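Local coordinates for FixK2 protein (PDB 4I2O), which binds DNA as a dimer and probably regulates transcription as a CRP/FNR-type factor associated with nitrogen fixation, at residues E56-V61 and G93-P98; Y62-G67 and H86-V91; R70-L75 and A103-I108; G176-P181 and I219-R224. The protein carries 1 engineered substitution. One frame throughout, in Å; residues are numbered along the deposited sequence.

Contact 1 (E56-V61 and G93-P98)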
loop_
_atom_site.group_PDB
_atom_site.type_symbol
_atom_site.label_atom_id
_atom_site.label_comp_id
_atom_site.label_asym_id
_atom_site.label_seq_id
_atom_site.Cartn_x
_atom_site.Cartn_y
_atom_site.Cartn_z
ATOM N N GLU A 56 17.792 6.132 0.697
ATOM C CA GLU A 56 19.083 5.950 1.398
ATOM C C GLU A 56 19.370 4.442 1.565
ATOM O O GLU A 56 18.442 3.643 1.656
ATOM C CB GLU A 56 19.065 6.700 2.763
ATOM C CG GLU A 56 20.205 6.367 3.765
ATOM C CD GLU A 56 20.001 6.935 5.175
ATOM O OE1 GLU A 56 19.475 8.070 5.319
ATOM O OE2 GLU A 56 20.380 6.226 6.140
ATOM N N PRO A 57 20.653 4.041 1.582
ATOM C CA PRO A 57 21.014 2.639 1.845
ATOM C C PRO A 57 20.339 2.033 3.100
ATOM O O PRO A 57 20.339 2.628 4.183
ATOM C CB PRO A 57 22.534 2.716 2.017
ATOM C CG PRO A 57 22.922 3.817 1.080
ATOM C CD PRO A 57 21.848 4.858 1.294
ATOM N N ALA A 58 19.734 0.854 2.927
ATOM C CA ALA A 58 18.966 0.190 3.988
ATOM C C ALA A 58 19.910 -0.654 4.804
ATOM O O ALA A 58 19.900 -1.867 4.673
ATOM C CB ALA A 58 17.890 -0.718 3.359
ATOM N N GLU A 59 20.705 -0.006 5.648
ATOM C CA GLU A 59 21.823 -0.639 6.332
ATOM C C GLU A 59 21.442 -1.212 7.705
ATOM O O GLU A 59 22.014 -2.219 8.167
ATOM C CB GLU A 59 22.921 0.400 6.493
ATOM C CG GLU A 59 24.233 -0.134 6.994
ATOM C CD GLU A 59 25.339 0.924 6.933
ATOM O OE1 GLU A 59 25.122 1.963 6.261
ATOM O OE2 GLU A 59 26.413 0.710 7.552
ATOM N N TYR A 60 20.469 -0.585 8.336
ATOM C CA TYR A 60 19.989 -1.019 9.643
ATOM C C TYR A 60 18.507 -1.291 9.646
ATOM O O TYR A 60 17.781 -0.784 8.789
ATOM C CB TYR A 60 20.321 0.028 10.722
ATOM C CG TYR A 60 21.784 0.194 10.824
ATOM C CD1 TYR A 60 22.543 -0.658 11.625
ATOM C CD2 TYR A 60 22.434 1.179 10.095
ATOM C CE1 TYR A 60 23.893 -0.525 11.684
ATOM C CE2 TYR A 60 23.797 1.318 10.159
ATOM C CZ TYR A 60 24.512 0.468 10.955
ATOM O OH TYR A 60 25.875 0.592 11.012
ATOM N N VAL A 61 18.071 -2.141 10.580
ATOM C CA VAL A 61 16.652 -2.385 10.846
ATOM C C VAL A 61 16.455 -2.004 12.298
ATOM O O VAL A 61 17.364 -2.183 13.100
ATOM C CB VAL A 61 16.279 -3.853 10.623
ATOM C CG1 VAL A 61 14.779 -4.074 10.808
ATOM C CG2 VAL A 61 16.675 -4.271 9.178
ATOM N N GLY A 93 11.940 -0.286 8.967
ATOM C CA GLY A 93 13.131 -0.087 8.154
ATOM C C GLY A 93 13.648 -1.338 7.500
ATOM O O GLY A 93 14.711 -1.295 6.866
ATOM N N LEU A 94 12.933 -2.463 7.661
ATOM C CA LEU A 94 13.294 -3.719 6.997
ATOM C C LEU A 94 13.014 -3.625 5.498
ATOM O O LEU A 94 11.894 -3.281 5.081
ATOM C CB LEU A 94 12.511 -4.911 7.586
ATOM C CG LEU A 94 12.861 -6.292 6.980
ATOM C CD1 LEU A 94 14.308 -6.735 7.243
ATOM C CD2 LEU A 94 11.840 -7.305 7.492
ATOM N N GLU A 95 14.043 -3.890 4.700
ATOM C CA GLU A 95 13.907 -3.891 3.240
ATOM C C GLU A 95 14.522 -5.127 2.661
ATOM O O GLU A 95 15.628 -5.600 3.088
ATOM C CB GLU A 95 14.529 -2.638 2.613
ATOM C CG GLU A 95 13.879 -1.319 3.108
ATOM C CD GLU A 95 12.651 -0.877 2.292
ATOM O OE1 GLU A 95 12.246 -1.603 1.355
ATOM O OE2 GLU A 95 12.092 0.198 2.598
ATOM N N SER A 96 13.818 -5.698 1.673
ATOM C CA SER A 96 14.370 -6.821 0.987
ATOM C C SER A 96 15.409 -6.251 0.035
ATOM O O SER A 96 16.457 -6.858 -0.211
ATOM C CB SER A 96 13.278 -7.514 0.178
ATOM O OG SER A 96 13.857 -8.385 -0.760
ATOM N N GLY A 97 15.097 -5.086 -0.519
ATOM C CA GLY A 97 15.982 -4.467 -1.490
ATOM C C GLY A 97 17.050 -3.642 -0.789
ATOM O O GLY A 97 17.204 -3.713 0.440
ATOM N N PRO A 98 17.792 -2.845 -1.567
ATOM C CA PRO A 98 19.027 -2.206 -1.102
ATOM C C PRO A 98 18.803 -0.846 -0.436
ATOM O O PRO A 98 19.731 -0.310 0.155
ATOM C CB PRO A 98 19.833 -2.044 -2.401
ATOM C CG PRO A 98 18.780 -1.844 -3.458
ATOM C CD PRO A 98 17.548 -2.619 -3.009
#
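Val61 meets Leu94 with both of its methyl groups. CG2 lies 3.9 Å from Leu94 CD1, while CG1, anti to the backbone N (chi1 -176°), rests 4.0 Å from Leu94 CB. An alanine at Val61 would lose both branches and would probably open a gap beside Leu94 CD1 and CB. At the other end of the contact Ala58 N donates to Pro98 O over 3.0 Å; the N-H points almost straight at the oxygen (171°) but reaches it from above the carbonyl plane. Ala58 CB packs 3.9 Å from Glu95 CB. Ala58 is the centre of an inverse gamma turn, closed by a weak bond from Glu59 N to Pro57 O. The Glu95 chain bends at chi2, and its OE2 accepts from Arg101 N. Tyr60 O, buried here, has no hydrogen-bonding partner in the model. Outside the two segments, Val61 is backbone hydrogen-bonded to Val115 of strand 110-116 and packs on Leu120 of helix 117-126, whereas Leu94 leans on Leu134 and Met137 of helix 128-154 and on Trp135 of the second subunit.

Contact 2 (Y62-G67 and H86-V91)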
loop_
_atom_site.group_PDB
_atom_site.type_symbol
_atom_site.label_atom_id
_atom_site.label_comp_id
_atom_site.label_asym_id
_atom_site.label_seq_id
_atom_site.Cartn_x
_atom_site.Cartn_y
_atom_site.Cartn_z
ATOM N N TYR A 62 15.270 -1.506 12.625
ATOM C CA TYR A 62 15.033 -0.780 13.893
ATOM C C TYR A 62 13.777 -1.271 14.615
ATOM O O TYR A 62 12.818 -1.717 13.972
ATOM C CB TYR A 62 14.761 0.700 13.576
ATOM C CG TYR A 62 15.825 1.402 12.739
ATOM C CD1 TYR A 62 16.785 2.210 13.341
ATOM C CD2 TYR A 62 15.869 1.252 11.362
ATOM C CE1 TYR A 62 17.804 2.852 12.560
ATOM C CE2 TYR A 62 16.848 1.889 10.585
ATOM C CZ TYR A 62 17.805 2.685 11.190
ATOM O OH TYR A 62 18.754 3.314 10.382
ATOM N N GLN A 63 13.749 -1.149 15.942
ATOM C CA GLN A 63 12.534 -1.465 16.671
ATOM C C GLN A 63 12.308 -0.330 17.653
ATOM O O GLN A 63 13.220 0.045 18.382
ATOM C CB GLN A 63 12.659 -2.813 17.390
ATOM C CG GLN A 63 11.424 -3.150 18.210
ATOM C CD GLN A 63 11.586 -4.417 18.995
ATOM O OE1 GLN A 63 12.669 -4.683 19.552
ATOM N NE2 GLN A 63 10.521 -5.227 19.049
ATOM N N VAL A 64 11.122 0.283 17.635
ATOM C CA VAL A 64 10.843 1.331 18.660
ATOM C C VAL A 64 10.819 0.725 20.063
ATOM O O VAL A 64 10.154 -0.296 20.302
ATOM C CB VAL A 64 9.495 2.027 18.333
ATOM C CG1 VAL A 64 9.217 3.167 19.264
ATOM C CG2 VAL A 64 9.448 2.536 16.867
ATOM N N VAL A 65 11.560 1.320 20.996
ATOM C CA VAL A 65 11.467 0.925 22.411
ATOM C C VAL A 65 10.554 1.930 23.105
ATOM O O VAL A 65 9.510 1.564 23.669
ATOM C CB VAL A 65 12.831 0.894 23.080
ATOM C CG1 VAL A 65 12.693 0.505 24.572
ATOM C CG2 VAL A 65 13.738 -0.082 22.378
ATOM N N THR A 66 10.909 3.205 23.052
ATOM C CA THR A 66 9.938 4.225 23.505
ATOM C C THR A 66 9.793 5.284 22.461
ATOM O O THR A 66 10.696 5.461 21.649
ATOM C CB THR A 66 10.387 4.923 24.793
ATOM O OG1 THR A 66 11.640 5.607 24.563
ATOM C CG2 THR A 66 10.610 3.892 25.949
ATOM N N GLY A 67 8.667 5.996 22.495
ATOM C CA GLY A 67 8.388 7.060 21.540
ATOM C C GLY A 67 7.573 6.632 20.320
ATOM O O GLY A 67 6.660 5.839 20.439
ATOM N N HIS A 86 5.022 4.062 13.580
ATOM C CA HIS A 86 5.639 2.900 14.281
ATOM C C HIS A 86 5.709 3.266 15.740
ATOM O O HIS A 86 6.132 4.371 16.094
ATOM C CB HIS A 86 7.045 2.692 13.772
ATOM C CG HIS A 86 7.103 2.644 12.272
ATOM N ND1 HIS A 86 6.424 1.693 11.563
ATOM C CD2 HIS A 86 7.719 3.435 11.360
ATOM C CE1 HIS A 86 6.682 1.848 10.266
ATOM N NE2 HIS A 86 7.428 2.925 10.120
ATOM N N LEU A 87 5.149 2.389 16.564
ATOM C CA LEU A 87 4.879 2.688 17.968
ATOM C C LEU A 87 5.726 1.659 18.757
ATOM O O LEU A 87 6.347 0.792 18.165
ATOM C CB LEU A 87 3.377 2.497 18.209
ATOM C CG LEU A 87 2.482 3.445 17.417
ATOM C CD1 LEU A 87 1.047 3.057 17.694
ATOM C CD2 LEU A 87 2.731 4.942 17.826
ATOM N N PRO A 88 5.780 1.753 20.097
ATOM C CA PRO A 88 6.681 0.839 20.805
ATOM C C PRO A 88 6.446 -0.660 20.564
ATOM O O PRO A 88 5.284 -1.160 20.564
ATOM C CB PRO A 88 6.443 1.195 22.283
ATOM C CG PRO A 88 6.084 2.646 22.226
ATOM C CD PRO A 88 5.260 2.816 20.962
ATOM N N GLY A 89 7.564 -1.341 20.335
ATOM C CA GLY A 89 7.586 -2.740 19.958
ATOM C C GLY A 89 7.569 -2.954 18.442
ATOM O O GLY A 89 7.941 -4.030 17.964
ATOM N N ASP A 90 7.156 -1.954 17.674
ATOM C CA ASP A 90 7.067 -2.139 16.221
ATOM C C ASP A 90 8.444 -2.163 15.579
ATOM O O ASP A 90 9.301 -1.353 15.907
ATOM C CB ASP A 90 6.283 -0.988 15.559
ATOM C CG ASP A 90 4.779 -1.055 15.804
ATOM O OD1 ASP A 90 4.251 -2.098 16.261
ATOM O OD2 ASP A 90 4.099 -0.043 15.497
ATOM N N VAL A 91 8.650 -3.049 14.601
ATOM C CA VAL A 91 9.900 -3.051 13.852
ATOM C C VAL A 91 9.748 -2.263 12.576
ATOM O O VAL A 91 8.664 -2.312 11.957
ATOM C CB VAL A 91 10.333 -4.470 13.540
ATOM C CG1 VAL A 91 11.527 -4.453 12.552
ATOM C CG2 VAL A 91 10.699 -5.191 14.841
#
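The carboxamide of Gln63 meets the backbone of Gly89 at its edge: NE2 donates to Gly89 O over 3.0 Å, and the oxygen lies close to the amide plane. The carbonyl itself is approached from above its own plane, 39° out. CG anti to the backbone N (chi1 178°) and an extended chain beyond it carry the amide across, with CG 3.6 Å from Asp90 O. A leucine in place of Gln63 would have no amide and would probably leave Gly89 O without its side-chain donor. A second flat group, the Asp90 carboxylate, takes the N-H of Leu87 from above its plane and also bridges to Arg171 of helix 157-172. The rings of Tyr62 and His86 both turn away from the contact to meet Phe92. Strand 60-64 runs beside a type II beta turn from Leu87 to Asp90, with Gly89 at positive phi in its third position. Gln63 and Val91 form an antiparallel non-hydrogen-bonded pair. Val64 N donates to Asp90 O (3.0 Å), and Gly89 N returns a bond to Val64 O (2.8 Å). This belongs to the beta-roll of the cyclic nucleotide-binding domain: the chain turns a corner at Val65 to pass to the other sheet, and Val65 with Thr66 forms a classic beta bulge opposite Ser111. Val64 drives its side chain into the turn, CB 3.4 Å from Leu87 O and CG2 3.9 Å from His86 CB. The Pro88 ring lies across the corner, its CB 3.4 Å from Val65 O and its CD 3.4 Å from Gly67 O.

Contact 3 (R70-L75 and A103-I108)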
loop_
_atom_site.group_PDB
_atom_site.type_symbol
_atom_site.label_atom_id
_atom_site.label_comp_id
_atom_site.label_asym_id
_atom_site.label_seq_id
_atom_site.Cartn_x
_atom_site.Cartn_y
_atom_site.Cartn_z
ATOM N N ARG A 70 7.332 8.249 12.326
ATOM C CA ARG A 70 6.496 8.239 11.096
ATOM C C ARG A 70 7.317 7.902 9.863
ATOM O O ARG A 70 8.439 8.380 9.731
ATOM C CB ARG A 70 5.816 9.614 10.931
ATOM C CG ARG A 70 6.818 10.793 10.913
ATOM C CD ARG A 70 6.111 12.227 10.717
ATOM N NE ARG A 70 7.126 13.252 10.897
ATOM C CZ ARG A 70 7.265 14.012 11.993
ATOM N NH1 ARG A 70 6.373 14.018 12.981
ATOM N NH2 ARG A 70 8.285 14.848 12.074
ATOM N N SER A 71 6.758 7.090 8.959
ATOM C CA SER A 71 7.394 6.747 7.685
ATOM C C SER A 71 6.549 7.429 6.626
ATOM O O SER A 71 5.324 7.319 6.690
ATOM C CB SER A 71 7.360 5.207 7.402
ATOM O OG SER A 71 8.316 4.523 8.224
ATOM N N TYR A 72 7.195 8.120 5.678
ATOM C CA TYR A 72 6.453 8.922 4.702
ATOM C C TYR A 72 7.175 9.107 3.384
ATOM O O TYR A 72 8.399 8.831 3.235
ATOM C CB TYR A 72 6.165 10.294 5.316
ATOM C CG TYR A 72 7.410 11.021 5.605
ATOM C CD1 TYR A 72 7.996 11.845 4.646
ATOM C CD2 TYR A 72 8.078 10.819 6.827
ATOM C CE1 TYR A 72 9.202 12.494 4.903
ATOM C CE2 TYR A 72 9.256 11.437 7.083
ATOM C CZ TYR A 72 9.818 12.262 6.133
ATOM O OH TYR A 72 11.004 12.870 6.428
ATOM N N LYS A 73 6.407 9.535 2.377
ATOM C CA LYS A 73 6.988 9.883 1.096
ATOM C C LYS A 73 6.597 11.312 0.838
ATOM O O LYS A 73 5.504 11.711 1.221
ATOM C CB LYS A 73 6.381 9.008 -0.030
ATOM C CG LYS A 73 6.768 7.512 0.094
ATOM C CD LYS A 73 6.234 6.652 -1.058
ATOM C CE LYS A 73 7.194 6.652 -2.224
ATOM N NZ LYS A 73 8.458 5.888 -1.960
ATOM N N LEU A 74 7.460 12.072 0.169
ATOM C CA LEU A 74 7.111 13.478 -0.173
ATOM C C LEU A 74 6.981 13.725 -1.629
ATOM O O LEU A 74 7.591 13.032 -2.452
ATOM C CB LEU A 74 8.251 14.407 0.336
ATOM C CG LEU A 74 8.452 14.496 1.802
ATOM C CD1 LEU A 74 9.774 15.297 2.015
ATOM C CD2 LEU A 74 7.274 15.254 2.373
ATOM N N LEU A 75 6.171 14.721 -2.001
ATOM C CA LEU A 75 6.262 15.215 -3.347
ATOM C C LEU A 75 7.058 16.511 -3.279
ATOM O O LEU A 75 7.213 17.098 -2.212
ATOM C CB LEU A 75 4.872 15.410 -3.991
ATOM C CG LEU A 75 4.029 14.130 -4.029
ATOM C CD1 LEU A 75 2.629 14.496 -4.448
ATOM C CD2 LEU A 75 4.629 13.135 -5.052
ATOM N N ALA A 103 11.077 7.634 3.921
ATOM C CA ALA A 103 11.894 8.301 4.947
ATOM C C ALA A 103 11.258 7.980 6.294
ATOM O O ALA A 103 10.090 7.597 6.344
ATOM C CB ALA A 103 11.897 9.800 4.698
ATOM N N ALA A 104 12.006 8.158 7.405
ATOM C CA ALA A 104 11.441 7.871 8.729
ATOM C C ALA A 104 11.969 8.947 9.612
ATOM O O ALA A 104 13.165 9.291 9.518
ATOM C CB ALA A 104 11.937 6.476 9.284
ATOM N N GLU A 105 11.096 9.474 10.465
ATOM C CA GLU A 105 11.461 10.564 11.384
ATOM C C GLU A 105 10.860 10.290 12.722
ATOM O O GLU A 105 9.750 9.801 12.826
ATOM C CB GLU A 105 10.861 11.914 10.913
ATOM C CG GLU A 105 11.681 12.707 9.934
ATOM C CD GLU A 105 10.957 13.956 9.420
ATOM O OE1 GLU A 105 9.700 14.013 9.518
ATOM O OE2 GLU A 105 11.648 14.853 8.863
ATOM N N ALA A 106 11.573 10.676 13.785
ATOM C CA ALA A 106 10.990 10.595 15.122
ATOM C C ALA A 106 9.878 11.629 15.265
ATOM O O ALA A 106 10.074 12.784 14.941
ATOM C CB ALA A 106 12.059 10.836 16.203
ATOM N N ILE A 107 8.717 11.203 15.776
ATOM C CA ILE A 107 7.582 12.115 16.017
ATOM C C ILE A 107 7.781 12.857 17.334
ATOM O O ILE A 107 7.407 14.040 17.466
ATOM C CB ILE A 107 6.271 11.353 16.052
ATOM C CG1 ILE A 107 6.026 10.724 14.676
ATOM C CG2 ILE A 107 5.089 12.281 16.344
ATOM C CD1 ILE A 107 4.896 9.665 14.738
ATOM N N ILE A 108 8.389 12.149 18.291
ATOM C CA ILE A 108 8.716 12.693 19.644
ATOM C C ILE A 108 10.049 12.067 19.988
ATOM O O ILE A 108 10.490 11.172 19.291
ATOM C CB ILE A 108 7.661 12.276 20.709
ATOM C CG1 ILE A 108 7.323 10.778 20.607
ATOM C CG2 ILE A 108 6.358 13.113 20.548
ATOM C CD1 ILE A 108 6.430 10.258 21.751
HETATM O O HOH W 1 6.878 15.725 15.433
#
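Arg70 with Glu105 and Tyr72 with Ala103 are hydrogen-bonded antiparallel pairs on either side of the non-hydrogen-bonded pair Ser71 and Ala104; Arg70 N donates to Glu105 O at 2.9 Å. Arg70, Tyr72, Ala103 and Glu105 project from the same face. Arg70 CG sits between the backbone N and the carbonyl carbon (chi1 56°), and the extended chain runs obliquely across Glu105. Its guanidinium grips one oxygen with two nitrogens in a salt bridge: NE and NH2 each stand 3.0 Å from Glu105 OE1. The acceptor lies in the guanidinium plane, while the carboxylate is turned almost perpendicular to it (82°). Ala106 O lies over one guanidinium face. Beside this, the Tyr72 ring receives Ala103 CB on one face as a CH-pi contact, 3.9 Å from the ring centroid and offset toward the rim near CZ. Arg70 NH1 donates to a water (3.0 Å), which in turn donates to Ile107 O. Arg70 also forms salt bridges to Asp48 through NH2 and to Asp186 of helix 184-191 through NH1. The carboxylates of Glu105, Asp48 and Asp186 probably offset the charge of Arg70 and that of nearby Arg80; the bridge to Asp186 joins this sheet to the DNA-binding domain.

Contact 4 (G176-P181 and I219-R224)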
loop_
_atom_site.group_PDB
_atom_site.type_symbol
_atom_site.label_atom_id
_atom_site.label_comp_id
_atom_site.label_asym_id
_atom_site.label_seq_id
_atom_site.Cartn_x
_atom_site.Cartn_y
_atom_site.Cartn_z
ATOM N N GLY A 176 -7.931 2.028 28.581
ATOM C CA GLY A 176 -8.982 2.803 27.890
ATOM C C GLY A 176 -8.671 4.123 27.206
ATOM O O GLY A 176 -9.518 4.648 26.464
ATOM N N MET A 177 -7.485 4.691 27.418
ATOM C CA MET A 177 -7.191 6.036 26.894
ATOM C C MET A 177 -5.988 5.984 25.969
ATOM O O MET A 177 -5.057 5.215 26.232
ATOM C CB MET A 177 -6.914 7.033 28.067
ATOM C CG MET A 177 -6.382 8.381 27.484
ATOM S SD MET A 177 -5.985 9.593 28.742
ATOM C CE MET A 177 -7.636 10.335 28.843
ATOM N N MET A 178 -6.070 6.718 24.848
ATOM C CA MET A 178 -5.008 6.838 23.857
ATOM C C MET A 178 -4.278 8.141 24.077
ATOM O O MET A 178 -4.884 9.220 23.991
ATOM C CB MET A 178 -5.660 6.951 22.450
ATOM C CG MET A 178 -6.687 5.950 22.264
ATOM S SD MET A 178 -7.100 5.880 20.521
ATOM C CE MET A 178 -8.387 7.106 20.417
ATOM N N ALA A 179 -2.982 8.071 24.301
ATOM C CA ALA A 179 -2.176 9.279 24.336
ATOM C C ALA A 179 -1.503 9.316 22.980
ATOM O O ALA A 179 -0.555 8.535 22.696
ATOM C CB ALA A 179 -1.137 9.223 25.467
ATOM N N LEU A 180 -2.019 10.150 22.095
ATOM C CA LEU A 180 -1.584 10.100 20.701
ATOM C C LEU A 180 -0.300 10.890 20.636
ATOM O O LEU A 180 -0.202 11.971 21.277
ATOM C CB LEU A 180 -2.623 10.823 19.825
ATOM C CG LEU A 180 -3.898 10.015 19.570
ATOM C CD1 LEU A 180 -4.827 10.901 18.690
ATOM C CD2 LEU A 180 -3.635 8.624 18.959
ATOM N N PRO A 181 0.715 10.362 19.953
ATOM C CA PRO A 181 1.984 11.124 20.000
ATOM C C PRO A 181 2.107 12.163 18.903
ATOM O O PRO A 181 3.033 13.002 19.021
ATOM C CB PRO A 181 3.063 10.063 19.761
ATOM C CG PRO A 181 2.318 9.005 18.841
ATOM C CD PRO A 181 0.919 8.955 19.520
ATOM N N ILE A 219 -7.190 10.897 24.182
ATOM C CA ILE A 219 -8.546 10.635 23.683
ATOM C C ILE A 219 -9.043 9.345 24.291
ATOM O O ILE A 219 -8.277 8.391 24.399
ATOM C CB ILE A 219 -8.571 10.527 22.150
ATOM C CG1 ILE A 219 -8.305 11.901 21.524
ATOM C CG2 ILE A 219 -9.874 9.965 21.703
ATOM C CD1 ILE A 219 -8.230 11.928 19.986
ATOM N N VAL A 220 -10.307 9.314 24.716
ATOM C CA VAL A 220 -10.864 8.108 25.354
ATOM C C VAL A 220 -12.042 7.771 24.468
ATOM O O VAL A 220 -12.958 8.591 24.325
ATOM C CB VAL A 220 -11.368 8.346 26.800
ATOM C CG1 VAL A 220 -12.119 7.132 27.307
ATOM C CG2 VAL A 220 -10.225 8.538 27.769
ATOM N N LEU A 221 -12.031 6.600 23.831
ATOM C CA LEU A 221 -13.207 6.189 23.054
ATOM C C LEU A 221 -14.297 5.730 24.007
ATOM O O LEU A 221 -14.097 4.816 24.812
ATOM C CB LEU A 221 -12.877 5.041 22.093
ATOM C CG LEU A 221 -11.768 5.345 21.119
ATOM C CD1 LEU A 221 -11.648 4.116 20.165
ATOM C CD2 LEU A 221 -12.174 6.621 20.317
ATOM N N ARG A 222 -15.453 6.361 23.913
ATOM C CA ARG A 222 -16.566 6.039 24.811
ATOM C C ARG A 222 -17.513 4.965 24.277
ATOM O O ARG A 222 -18.224 4.311 25.062
ATOM C CB ARG A 222 -17.388 7.299 25.123
ATOM C CG ARG A 222 -16.546 8.453 25.639
ATOM C CD ARG A 222 -17.266 9.204 26.720
ATOM N NE ARG A 222 -16.428 10.251 27.287
ATOM C CZ ARG A 222 -15.485 10.042 28.200
ATOM N NH1 ARG A 222 -15.255 8.813 28.647
ATOM N NH2 ARG A 222 -14.771 11.066 28.667
ATOM N N ASN A 223 -17.557 4.810 22.946
ATOM C CA ASN A 223 -18.375 3.762 22.329
ATOM C C ASN A 223 -17.688 3.267 21.065
ATOM O O ASN A 223 -17.822 3.904 19.999
ATOM C CB ASN A 223 -19.740 4.319 21.968
ATOM C CG ASN A 223 -20.737 3.230 21.580
ATOM O OD1 ASN A 223 -20.373 2.166 21.065
ATOM N ND2 ASN A 223 -22.004 3.490 21.852
ATOM N N ARG A 224 -16.934 2.162 21.169
ATOM C CA ARG A 224 -16.195 1.666 20.016
ATOM C C ARG A 224 -17.170 1.148 18.964
ATOM O O ARG A 224 -16.909 1.270 17.780
ATOM C CB ARG A 224 -15.179 0.575 20.420
ATOM C CG ARG A 224 -14.097 1.114 21.378
ATOM C CD ARG A 224 -13.197 -0.001 21.970
ATOM N NE ARG A 224 -12.056 0.574 22.670
ATOM C CZ ARG A 224 -12.149 1.182 23.860
ATOM N NH1 ARG A 224 -13.335 1.277 24.460
ATOM N NH2 ARG A 224 -11.069 1.704 24.448
HETATM O O HOH W 2 -9.646 4.962 23.810
HETATM O O HOH W 3 -12.212 3.465 26.262
#
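Met177 CG is anti to the backbone N (chi1 171°), and the bend at chi3 (-89°) sets CE against Val220. The two side chains cross at about a right angle, CE to Val220 CG2 measuring 3.3 Å, a closeness that is doubtful. Met178 points to the other face of the sheet. Its CG is anti to the carbonyl carbon, and a like bend at chi3 brings CE to 3.5 Å from Ile219 CG2, again close, and 3.8 Å from Leu221 CD2. Leu180 CD1 adds a methyl contact to Ile219 CD1 at 3.8 Å. Between the strands Met178 N donates to Ile219 O (2.8 Å) and Ile219 N to Met178 O (2.9 Å). Past this pair the backbones part and water fills in. One water donates to Gly176 O (2.7 Å) and accepts from Leu221 N; another donates to Gly176 O and to Leu221 O, and takes an N-H of Arg224 NH2 (2.8 Å). The Arg224 guanidinium has Leu221 CB over the centre of one face, and its NE is fixed by a salt bridge to Asp169 of helix 157-172. Just before it Asn223 is the N-cap of helix 224-228, its OD1 accepting from Arg226 N. Met178 also packs on Leu165 and Leu172 of helix 157-172, against which this small antiparallel sheet lies. Strands 177-179, 211-213 and 218-221 with helices 184-191 and 195-207 make the winged helix-turn-helix domain of CRP-like regulators.

Contacts 1, 2 and 3 belong to the cyclic nucleotide-binding domain, contact 4 to the helix-turn-helix domain. Contacts 1 and 2 share strand 60-64 and touch where Val61 CG1 lies 3.7 Å from Val91 CG1. Contacts 2 and 3 alternate along the chain and join through a probable hydrogen bond, His86 NE2 to Ser71 OG at 2.6 Å. Contact 3 meets contact 4 across the domain boundary, Ile107 CG2 being 3.5 Å from Pro181 O. The nearest atoms to the bound DNA are about 7 Å away in contact 4, 8 Å in contact 3 and 14 Å in contact 2. Contact 1, about 23 Å from the DNA, touches the second subunit, as does contact 3.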